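Long-range contacts in Na-K-Cl cotransporter (Methanosarcina acetivorans, PDB 3G40), which forms the C-terminal cytoplasmic domain of a prokaryotic cation-chloride cotransporter, a membrane protein that probably carries chloride together with cations: residues V141-L152 with M265-L276; L117-R128 with N255-H263. All coordinates share one frame; numbering follows the deposited sequence.

Overall arrangement
Both contacts join the first half of this alpha/beta domain to the second, and they lie side by side, their centres about 12 Å apart. Contact 1 is the buried one: two antiparallel strands in the middle of the ten-stranded sheet, held by backbone hydrogen bonds and apolar side chains, with a serine and a histidine ordering the loop beyond. Contact 2, only partly buried, lies nearer the surface and works through charged side chains beside a small apolar cluster. Helix 258-268 serves both, its last turn in contact 1 and its first turns in contact 2. Leu143 of strand 140-145 packs on Leu258, which ties the apolar side of contact 2 to the sheet of contact 1.

Contact 1: V141-L152 with M265-L276; sequences VLLFSKHPQAGL and MEKAGSSCIFAL
Leu143 and Phe274 face each other as a hydrogen-bonded antiparallel pair, Leu143 N giving its hydrogen to Phe274 O at 2.8 Å and Phe274 N returning one to Leu143 O. Val141 with Leu276 and Ser145 with Cys272 repeat the pattern. Between them, on the other face of the sheet, Leu142 touches Ala275 through CD2, and Phe144 lies beside Ile273, CD1 to CB 4.3 Å. The Phe274 ring meets Leu143 O with its edge, CD1 at 3.4 Å; CE1 of the same edge reaches Ser145 CB.

These strands form the central seam of the mixed ten-stranded sheet, the one place where neighbouring strands run antiparallel, and here the two halves of the domain become a single sheet. Strand 112-116 flanks 140-145, and strand 247-251 flanks 271-276. Leu180 of helix 179-192 covers Leu142 and Ala275.

Past the end of strand 140-145, Ser271 OG takes over from the backbone. It accepts from His147 N at 2.9 Å and donates to Gly151 O at 2.6 Å, approaching from above that carbonyl plane. With OG anti to the carbonyl carbon (chi1 -62°), the hydroxyl sits where it can bind both ends of the turn. The His147 ring lies with one face over the Gly269 carbonyl, and its CD2 comes 3.5 Å from Met265 SD, the sulfur oblique to the ring. Met265 bends at chi2 (-97°) and chi3, which brings SD up to this ring.

Both nitrogens of the ring are also held: ND1 accepts from Gln149 N and Ala150 N, each tilted out of the ring plane, and NE2 meets a water that donates to Glu266 O. Arg31 of the second subunit packs against His147.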
loop_
_atom_site.group_PDB
_atom_site.type_symbol
_atom_site.label_atom_id
_atom_site.label_comp_id
_atom_site.label_asym_id
_atom_site.label_seq_id
_atom_site.Cartn_x
_atom_site.Cartn_y
_atom_site.Cartn_z
ATOM N N VAL A 141 3.094 -1.130 22.873
ATOM C CA VAL A 141 3.417 -0.199 21.797
ATOM C C VAL A 141 3.733 -0.967 20.514
ATOM O O VAL A 141 4.466 -1.968 20.539
ATOM C CB VAL A 141 4.616 0.708 22.161
ATOM C CG1 VAL A 141 4.975 1.620 20.992
ATOM C CG2 VAL A 141 4.300 1.534 23.411
ATOM N N LEU A 142 3.148 -0.516 19.403
ATOM C CA LEU A 142 3.523 -1.002 18.079
ATOM C C LEU A 142 4.179 0.146 17.339
ATOM O O LEU A 142 3.588 1.213 17.184
ATOM C CB LEU A 142 2.300 -1.487 17.302
ATOM C CG LEU A 142 1.636 -2.770 17.806
ATOM C CD1 LEU A 142 0.368 -3.055 17.014
ATOM C CD2 LEU A 142 2.620 -3.965 17.707
ATOM N N LEU A 143 5.413 -0.054 16.901
ATOM C CA LEU A 143 6.107 0.980 16.145
ATOM C C LEU A 143 6.313 0.496 14.711
ATOM O O LEU A 143 7.006 -0.498 14.462
ATOM C CB LEU A 143 7.429 1.335 16.825
ATOM C CG LEU A 143 8.337 2.343 16.122
ATOM C CD1 LEU A 143 7.751 3.773 16.160
ATOM C CD2 LEU A 143 9.730 2.298 16.738
ATOM N N PHE A 144 5.684 1.189 13.768
ATOM C CA PHE A 144 5.615 0.718 12.395
ATOM C C PHE A 144 6.587 1.453 11.473
ATOM O O PHE A 144 6.570 2.677 11.374
ATOM C CB PHE A 144 4.170 0.835 11.908
ATOM C CG PHE A 144 3.947 0.389 10.491
ATOM C CD1 PHE A 144 4.547 -0.773 9.994
ATOM C CD2 PHE A 144 3.099 1.109 9.666
ATOM C CE1 PHE A 144 4.313 -1.182 8.689
ATOM C CE2 PHE A 144 2.854 0.706 8.367
ATOM C CZ PHE A 144 3.465 -0.440 7.871
ATOM N N SER A 145 7.452 0.697 10.801
ATOM C CA SER A 145 8.419 1.307 9.902
ATOM C C SER A 145 8.132 0.813 8.490
ATOM O O SER A 145 8.633 -0.228 8.055
ATOM C CB SER A 145 9.845 0.974 10.350
ATOM O OG SER A 145 10.806 1.616 9.532
ATOM N N LYS A 146 7.288 1.550 7.785
ATOM C CA LYS A 146 6.822 1.120 6.473
ATOM C C LYS A 146 7.859 1.433 5.416
ATOM O O LYS A 146 8.321 2.563 5.312
ATOM C CB LYS A 146 5.485 1.791 6.117
ATOM C CG LYS A 146 4.974 1.377 4.748
ATOM C CD LYS A 146 3.450 1.525 4.627
ATOM C CE LYS A 146 3.064 2.828 3.980
ATOM N NZ LYS A 146 1.605 2.835 3.641
ATOM N N HIS A 147 8.245 0.432 4.633
ATOM C CA HIS A 147 9.262 0.662 3.616
ATOM C C HIS A 147 8.723 1.587 2.534
ATOM O O HIS A 147 7.636 1.352 2.004
ATOM C CB HIS A 147 9.736 -0.657 3.000
ATOM C CG HIS A 147 10.995 -0.514 2.208
ATOM N ND1 HIS A 147 11.004 -0.033 0.917
ATOM C CD2 HIS A 147 12.288 -0.734 2.538
ATOM C CE1 HIS A 147 12.249 0.013 0.477
ATOM N NE2 HIS A 147 13.048 -0.405 1.444
ATOM N N PRO A 148 9.485 2.644 2.199
ATOM C CA PRO A 148 9.015 3.723 1.312
ATOM C C PRO A 148 8.797 3.271 -0.123
ATOM O O PRO A 148 8.097 3.954 -0.858
ATOM C CB PRO A 148 10.149 4.754 1.357
ATOM C CG PRO A 148 11.044 4.334 2.470
ATOM C CD PRO A 148 10.852 2.873 2.683
ATOM N N GLN A 149 9.384 2.146 -0.516
ATOM C CA GLN A 149 9.163 1.611 -1.862
ATOM C C GLN A 149 8.288 0.360 -1.839
ATOM O O GLN A 149 7.329 0.252 -2.598
ATOM C CB GLN A 149 10.491 1.276 -2.549
ATOM C CG GLN A 149 11.232 2.482 -3.109
ATOM C CD GLN A 149 12.041 3.216 -2.060
ATOM O OE1 GLN A 149 12.839 2.616 -1.340
ATOM N NE2 GLN A 149 11.849 4.529 -1.979
ATOM N N ALA A 150 8.651 -0.596 -0.990
ATOM C CA ALA A 150 7.969 -1.889 -0.962
ATOM C C ALA A 150 6.626 -1.850 -0.234
ATOM O O ALA A 150 5.782 -2.709 -0.468
ATOM C CB ALA A 150 8.864 -2.957 -0.337
ATOM N N GLY A 151 6.428 -0.882 0.657
ATOM C CA GLY A 151 5.239 -0.902 1.495
ATOM C C GLY A 151 5.117 -2.285 2.122
ATOM O O GLY A 151 6.112 -2.834 2.601
ATOM N N LEU A 152 3.917 -2.865 2.108
ATOM C CA LEU A 152 3.731 -4.201 2.672
ATOM C C LEU A 152 3.814 -5.251 1.579
ATOM O O LEU A 152 3.526 -6.428 1.810
ATOM C CB LEU A 152 2.397 -4.300 3.423
ATOM C CG LEU A 152 2.322 -3.401 4.660
ATOM C CD1 LEU A 152 0.904 -3.279 5.190
ATOM C CD2 LEU A 152 3.264 -3.923 5.742
ATOM N N MET A 265 14.929 -1.963 8.691
ATOM C CA MET A 265 13.975 -1.855 7.604
ATOM C C MET A 265 14.692 -1.638 6.273
ATOM O O MET A 265 14.326 -2.228 5.260
ATOM C CB MET A 265 12.950 -0.740 7.873
ATOM C CG MET A 265 11.994 -0.544 6.710
ATOM S SD MET A 265 12.534 0.813 5.661
ATOM C CE MET A 265 12.070 2.186 6.704
ATOM N N GLU A 266 15.729 -0.809 6.288
ATOM C CA GLU A 266 16.474 -0.493 5.076
ATOM C C GLU A 266 17.226 -1.711 4.558
ATOM O O GLU A 266 17.263 -1.958 3.356
ATOM C CB GLU A 266 17.460 0.640 5.343
ATOM C CG GLU A 266 16.791 1.981 5.577
ATOM C CD GLU A 266 17.685 2.952 6.319
ATOM O OE1 GLU A 266 18.867 2.615 6.555
ATOM O OE2 GLU A 266 17.203 4.050 6.671
ATOM N N LYS A 267 17.825 -2.459 5.477
ATOM C CA LYS A 267 18.565 -3.675 5.141
ATOM C C LYS A 267 17.619 -4.753 4.614
ATOM O O LYS A 267 17.930 -5.446 3.648
ATOM C CB LYS A 267 19.316 -4.185 6.373
ATOM C CG LYS A 267 20.071 -5.477 6.158
ATOM C CD LYS A 267 20.427 -6.125 7.489
ATOM C CE LYS A 267 21.303 -5.224 8.345
ATOM N NZ LYS A 267 21.691 -5.872 9.634
ATOM N N ALA A 268 16.457 -4.877 5.252
ATOM C CA ALA A 268 15.439 -5.841 4.842
ATOM C C ALA A 268 14.889 -5.568 3.445
ATOM O O ALA A 268 14.556 -6.498 2.705
ATOM C CB ALA A 268 14.299 -5.845 5.851
ATOM N N GLY A 269 14.777 -4.289 3.091
ATOM C CA GLY A 269 14.175 -3.914 1.827
ATOM C C GLY A 269 12.672 -4.125 1.879
ATOM O O GLY A 269 12.006 -4.186 0.844
ATOM N N SER A 270 12.141 -4.241 3.094
ATOM C CA SER A 270 10.709 -4.409 3.292
ATOM C C SER A 270 10.290 -3.872 4.665
ATOM O O SER A 270 11.139 -3.521 5.484
ATOM C CB SER A 270 10.337 -5.879 3.157
ATOM O OG SER A 270 10.958 -6.611 4.180
ATOM N N SER A 271 8.991 -3.845 4.933
ATOM C CA SER A 271 8.501 -3.212 6.155
ATOM C C SER A 271 8.787 -3.988 7.442
ATOM O O SER A 271 8.864 -5.211 7.459
ATOM C CB SER A 271 7.007 -2.900 6.052
ATOM O OG SER A 271 6.752 -1.986 5.001
ATOM N N CYS A 272 8.944 -3.237 8.520
ATOM C CA CYS A 272 9.214 -3.787 9.835
ATOM C C CYS A 272 8.244 -3.204 10.847
ATOM O O CYS A 272 7.875 -2.033 10.762
ATOM C CB CYS A 272 10.645 -3.451 10.254
ATOM S SG CYS A 272 11.914 -4.278 9.259
ATOM N N ILE A 273 7.822 -4.022 11.801
ATOM C CA ILE A 273 7.041 -3.513 12.915
ATOM C C ILE A 273 7.682 -4.004 14.209
ATOM O O ILE A 273 8.190 -5.130 14.269
ATOM C CB ILE A 273 5.530 -3.880 12.790
ATOM C CG1 ILE A 273 4.676 -3.075 13.783
ATOM C CG2 ILE A 273 5.314 -5.380 12.929
ATOM C CD1 ILE A 273 3.176 -3.082 13.452
ATOM N N PHE A 274 7.717 -3.132 15.214
ATOM C CA PHE A 274 8.409 -3.402 16.471
ATOM C C PHE A 274 7.417 -3.335 17.615
ATOM O O PHE A 274 6.711 -2.337 17.783
ATOM C CB PHE A 274 9.547 -2.399 16.679
ATOM C CG PHE A 274 10.520 -2.363 15.540
ATOM C CD1 PHE A 274 10.238 -1.628 14.401
ATOM C CD2 PHE A 274 11.706 -3.099 15.593
ATOM C CE1 PHE A 274 11.125 -1.613 13.330
ATOM C CE2 PHE A 274 12.600 -3.086 14.535
ATOM C CZ PHE A 274 12.315 -2.346 13.402
ATOM N N ALA A 275 7.349 -4.414 18.386
ATOM C CA ALA A 275 6.320 -4.563 19.396
ATOM C C ALA A 275 6.871 -4.630 20.822
ATOM O O ALA A 275 7.659 -5.523 21.157
ATOM C CB ALA A 275 5.474 -5.788 19.091
ATOM N N LEU A 276 6.443 -3.681 21.661
ATOM C CA LEU A 276 6.812 -3.663 23.075
ATOM C C LEU A 276 5.601 -4.072 23.895
ATOM O O LEU A 276 4.522 -3.497 23.747
ATOM C CB LEU A 276 7.288 -2.267 23.491
ATOM C CG LEU A 276 7.492 -1.970 24.978
ATOM C CD1 LEU A 276 8.610 -2.811 25.583
ATOM C CD2 LEU A 276 7.783 -0.487 25.160
HETATM O O HOH W 1 15.871 -0.660 1.459
HETATM O O HOH W 2 7.288 -5.223 2.283
#

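Contact 2: L117-R128 with N255-H263; sequences LPENRDRDEEIR and NPDLDLARH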
loop_
_atom_site.group_PDB
_atom_site.type_symbol
_atom_site.label_atom_id
_atom_site.label_comp_id
_atom_site.label_asym_id
_atom_site.label_seq_id
_atom_site.Cartn_x
_atom_site.Cartn_y
_atom_site.Cartn_z
ATOM N N LEU A 117 7.107 5.179 12.574
ATOM C CA LEU A 117 8.502 5.587 12.670
ATOM C C LEU A 117 8.832 6.402 11.422
ATOM O O LEU A 117 8.940 5.858 10.326
ATOM C CB LEU A 117 9.420 4.349 12.758
ATOM C CG LEU A 117 10.920 4.567 12.991
ATOM C CD1 LEU A 117 11.201 5.314 14.286
ATOM C CD2 LEU A 117 11.659 3.226 12.977
ATOM N N PRO A 118 8.982 7.721 11.579
ATOM C CA PRO A 118 9.227 8.575 10.411
ATOM C C PRO A 118 10.642 8.395 9.867
ATOM O O PRO A 118 11.516 7.898 10.580
ATOM C CB PRO A 118 9.056 9.999 10.966
ATOM C CG PRO A 118 8.391 9.837 12.310
ATOM C CD PRO A 118 8.817 8.494 12.818
ATOM N N GLU A 119 10.858 8.792 8.616
ATOM C CA GLU A 119 12.198 8.816 8.042
ATOM C C GLU A 119 13.052 9.910 8.694
ATOM O O GLU A 119 14.227 9.695 8.983
ATOM C CB GLU A 119 12.144 9.007 6.523
ATOM C CG GLU A 119 11.466 7.869 5.767
ATOM C CD GLU A 119 11.823 7.848 4.286
ATOM O OE1 GLU A 119 10.909 8.011 3.449
ATOM O OE2 GLU A 119 13.018 7.673 3.959
ATOM N N ASN A 120 12.464 11.078 8.937
ATOM C CA ASN A 120 13.202 12.153 9.600
ATOM C C ASN A 120 13.325 11.933 11.110
ATOM O O ASN A 120 12.363 11.547 11.781
ATOM C CB ASN A 120 12.604 13.531 9.286
ATOM C CG ASN A 120 11.451 13.897 10.204
ATOM O OD1 ASN A 120 10.554 13.090 10.455
ATOM N ND2 ASN A 120 11.464 15.129 10.701
ATOM N N ARG A 121 14.520 12.184 11.637
ATOM C CA ARG A 121 14.832 11.877 13.029
ATOM C C ARG A 121 14.431 12.991 14.001
ATOM O O ARG A 121 14.658 12.880 15.206
ATOM C CB ARG A 121 16.321 11.542 13.151
ATOM C CG ARG A 121 16.740 10.428 12.198
ATOM C CD ARG A 121 18.244 10.359 11.979
ATOM N NE ARG A 121 18.956 9.823 13.134
ATOM C CZ ARG A 121 19.846 10.506 13.850
ATOM N NH1 ARG A 121 20.144 11.757 13.525
ATOM N NH2 ARG A 121 20.447 9.935 14.885
ATOM N N ASP A 122 13.804 14.039 13.476
ATOM C CA ASP A 122 13.485 15.233 14.257
ATOM C C ASP A 122 12.670 14.949 15.514
ATOM O O ASP A 122 12.617 15.778 16.421
ATOM C CB ASP A 122 12.732 16.255 13.398
ATOM C CG ASP A 122 13.527 16.707 12.188
ATOM O OD1 ASP A 122 14.658 16.212 11.991
ATOM O OD2 ASP A 122 13.014 17.560 11.430
ATOM N N ARG A 123 12.031 13.787 15.571
ATOM C CA ARG A 123 11.103 13.511 16.659
ATOM C C ARG A 123 11.517 12.348 17.541
ATOM O O ARG A 123 10.776 11.958 18.444
ATOM C CB ARG A 123 9.716 13.229 16.100
ATOM C CG ARG A 123 9.000 14.451 15.596
ATOM C CD ARG A 123 7.678 14.048 15.003
ATOM N NE ARG A 123 6.739 15.156 14.992
ATOM C CZ ARG A 123 5.432 15.010 14.826
ATOM N NH1 ARG A 123 4.921 13.798 14.663
ATOM N NH2 ARG A 123 4.640 16.075 14.829
ATOM N N ASP A 124 12.696 11.795 17.289
ATOM C CA ASP A 124 13.086 10.570 17.972
ATOM C C ASP A 124 12.993 10.676 19.488
ATOM O O ASP A 124 12.567 9.735 20.159
ATOM C CB ASP A 124 14.472 10.105 17.522
ATOM C CG ASP A 124 14.450 9.511 16.125
ATOM O OD1 ASP A 124 13.464 9.764 15.402
ATOM O OD2 ASP A 124 15.401 8.794 15.751
ATOM N N GLU A 125 13.371 11.825 20.034
ATOM C CA GLU A 125 13.351 11.968 21.482
ATOM C C GLU A 125 11.932 11.922 22.050
ATOM O O GLU A 125 11.670 11.192 23.007
ATOM C CB GLU A 125 14.092 13.222 21.942
ATOM C CG GLU A 125 14.589 13.083 23.359
ATOM C CD GLU A 125 15.169 11.697 23.620
ATOM O OE1 GLU A 125 16.118 11.298 22.910
ATOM O OE2 GLU A 125 14.679 11.008 24.540
ATOM N N GLU A 126 11.020 12.691 21.461
ATOM C CA GLU A 126 9.618 12.650 21.877
ATOM C C GLU A 126 9.059 11.240 21.712
ATOM O O GLU A 126 8.401 10.706 22.606
ATOM C CB GLU A 126 8.773 13.629 21.062
ATOM C CG GLU A 126 9.000 15.093 21.394
ATOM C CD GLU A 126 7.996 15.996 20.701
ATOM O OE1 GLU A 126 7.227 15.488 19.855
ATOM O OE2 GLU A 126 7.973 17.209 21.002
ATOM N N ILE A 127 9.328 10.643 20.556
ATOM C CA ILE A 127 8.879 9.288 20.269
ATOM C C ILE A 127 9.355 8.311 21.341
ATOM O O ILE A 127 8.568 7.528 21.873
ATOM C CB ILE A 127 9.337 8.837 18.869
ATOM C CG1 ILE A 127 8.513 9.559 17.799
ATOM C CG2 ILE A 127 9.217 7.327 18.717
ATOM C CD1 ILE A 127 8.842 9.136 16.388
ATOM N N ARG A 128 10.642 8.381 21.664
ATOM C CA ARG A 128 11.225 7.549 22.706
ATOM C C ARG A 128 10.539 7.807 24.046
ATOM O O ARG A 128 10.262 6.878 24.803
ATOM C CB ARG A 128 12.724 7.838 22.824
ATOM C CG ARG A 128 13.590 6.615 23.071
ATOM C CD ARG A 128 15.066 6.995 23.065
ATOM N NE ARG A 128 15.410 7.790 21.888
ATOM C CZ ARG A 128 16.472 8.586 21.801
ATOM N NH1 ARG A 128 17.304 8.704 22.829
ATOM N NH2 ARG A 128 16.696 9.272 20.687
ATOM N N ASN A 255 13.657 0.663 25.876
ATOM C CA ASN A 255 14.514 1.823 25.677
ATOM C C ASN A 255 15.171 1.688 24.314
ATOM O O ASN A 255 16.341 1.311 24.212
ATOM C CB ASN A 255 15.582 1.884 26.773
ATOM C CG ASN A 255 16.646 2.932 26.498
ATOM O OD1 ASN A 255 16.435 3.861 25.713
ATOM N ND2 ASN A 255 17.799 2.788 27.147
ATOM N N PRO A 256 14.410 1.984 23.255
ATOM C CA PRO A 256 14.745 1.579 21.885
ATOM C C PRO A 256 15.785 2.457 21.198
ATOM O O PRO A 256 15.848 3.662 21.444
ATOM C CB PRO A 256 13.408 1.721 21.142
ATOM C CG PRO A 256 12.389 2.194 22.173
ATOM C CD PRO A 256 13.165 2.763 23.307
ATOM N N ASP A 257 16.588 1.843 20.335
ATOM C CA ASP A 257 17.444 2.579 19.417
ATOM C C ASP A 257 16.698 2.693 18.094
ATOM O O ASP A 257 16.714 1.764 17.287
ATOM C CB ASP A 257 18.768 1.848 19.212
ATOM C CG ASP A 257 19.739 2.623 18.333
ATOM O OD1 ASP A 257 19.329 3.626 17.714
ATOM O OD2 ASP A 257 20.923 2.220 18.258
ATOM N N LEU A 258 16.039 3.831 17.891
ATOM C CA LEU A 258 15.206 4.055 16.711
ATOM C C LEU A 258 15.996 4.009 15.405
ATOM O O LEU A 258 15.434 3.716 14.344
ATOM C CB LEU A 258 14.459 5.387 16.820
ATOM C CG LEU A 258 13.479 5.556 17.982
ATOM C CD1 LEU A 258 12.627 6.793 17.772
ATOM C CD2 LEU A 258 12.603 4.330 18.140
ATOM N N ASP A 259 17.292 4.307 15.477
ATOM C CA ASP A 259 18.145 4.236 14.291
ATOM C C ASP A 259 18.412 2.784 13.913
ATOM O O ASP A 259 18.536 2.445 12.738
ATOM C CB ASP A 259 19.463 4.977 14.515
ATOM C CG ASP A 259 19.320 6.478 14.356
ATOM O OD1 ASP A 259 18.338 6.926 13.724
ATOM O OD2 ASP A 259 20.196 7.211 14.861
ATOM N N LEU A 260 18.502 1.933 14.926
ATOM C CA LEU A 260 18.647 0.507 14.707
ATOM C C LEU A 260 17.388 -0.012 14.008
ATOM O O LEU A 260 17.469 -0.807 13.073
ATOM C CB LEU A 260 18.856 -0.197 16.042
ATOM C CG LEU A 260 19.759 -1.427 16.041
ATOM C CD1 LEU A 260 20.181 -1.774 17.461
ATOM C CD2 LEU A 260 19.062 -2.597 15.372
ATOM N N ALA A 261 16.225 0.460 14.452
ATOM C CA ALA A 261 14.963 0.068 13.835
ATOM C C ALA A 261 14.943 0.470 12.365
ATOM O O ALA A 261 14.565 -0.326 11.508
ATOM C CB ALA A 261 13.773 0.687 14.585
ATOM N N ARG A 262 15.363 1.702 12.079
ATOM C CA ARG A 262 15.370 2.202 10.712
ATOM C C ARG A 262 16.324 1.379 9.863
ATOM O O ARG A 262 16.018 1.038 8.723
ATOM C CB ARG A 262 15.776 3.675 10.661
ATOM C CG ARG A 262 14.717 4.641 11.162
ATOM C CD ARG A 262 15.158 6.084 10.942
ATOM N NE ARG A 262 14.180 7.031 11.458
ATOM C CZ ARG A 262 14.202 7.530 12.689
ATOM N NH1 ARG A 262 15.163 7.177 13.534
ATOM N NH2 ARG A 262 13.263 8.386 13.073
ATOM N N HIS A 263 17.485 1.064 10.428
ATOM C CA HIS A 263 18.494 0.290 9.723
ATOM C C HIS A 263 17.994 -1.102 9.347
ATOM O O HIS A 263 18.312 -1.614 8.274
ATOM C CB HIS A 263 19.772 0.176 10.561
ATOM C CG HIS A 263 20.815 -0.706 9.947
ATOM N ND1 HIS A 263 21.513 -0.356 8.810
ATOM C CD2 HIS A 263 21.278 -1.927 10.311
ATOM C CE1 HIS A 263 22.360 -1.321 8.500
ATOM N NE2 HIS A 263 22.237 -2.285 9.395
#
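A salt-bridge network of two arginines and two aspartates joins the start of helix 258-268 to the loop and helix that follow strand 112-116. Arg262 is extended from CG to NE and meets Asp124 end-on: NH2 binds OD1 at 2.7 Å and NH1 binds OD2 at 2.8 Å, both through syn lone pairs, with carboxylate and guanidinium planes only 6° apart. Another edge of the same group, NE and NH2, grips Pro118 O. Leu117 CD1 lies over one face and Arg121 CG over the opposite one, 3.8 Å above the plane. Arg121 bends at chi3 (73°) to bring NE and NH2 side-on to Asp259, NH2 to OD2 at 2.7 Å; a weak bond from Arg262 NH1 to Asp259 OD1 (3.2 Å) links the two pairs.

Next to the charges, Leu258 CD1 packs on Ile127 CG2 at 3.6 Å and on Leu117 CD1, while Leu117 CD2 touches Ala261 CB. A leucine in place of Arg262 would probably leave the buried Asp124 carboxylate without its counter-charge and Pro118 O without its two donors. Asp124 OD2 and Asp259 OD1 stand 4.0 Å apart, so the two arginines probably offset the repulsion between these carboxylates and help keep both ionised.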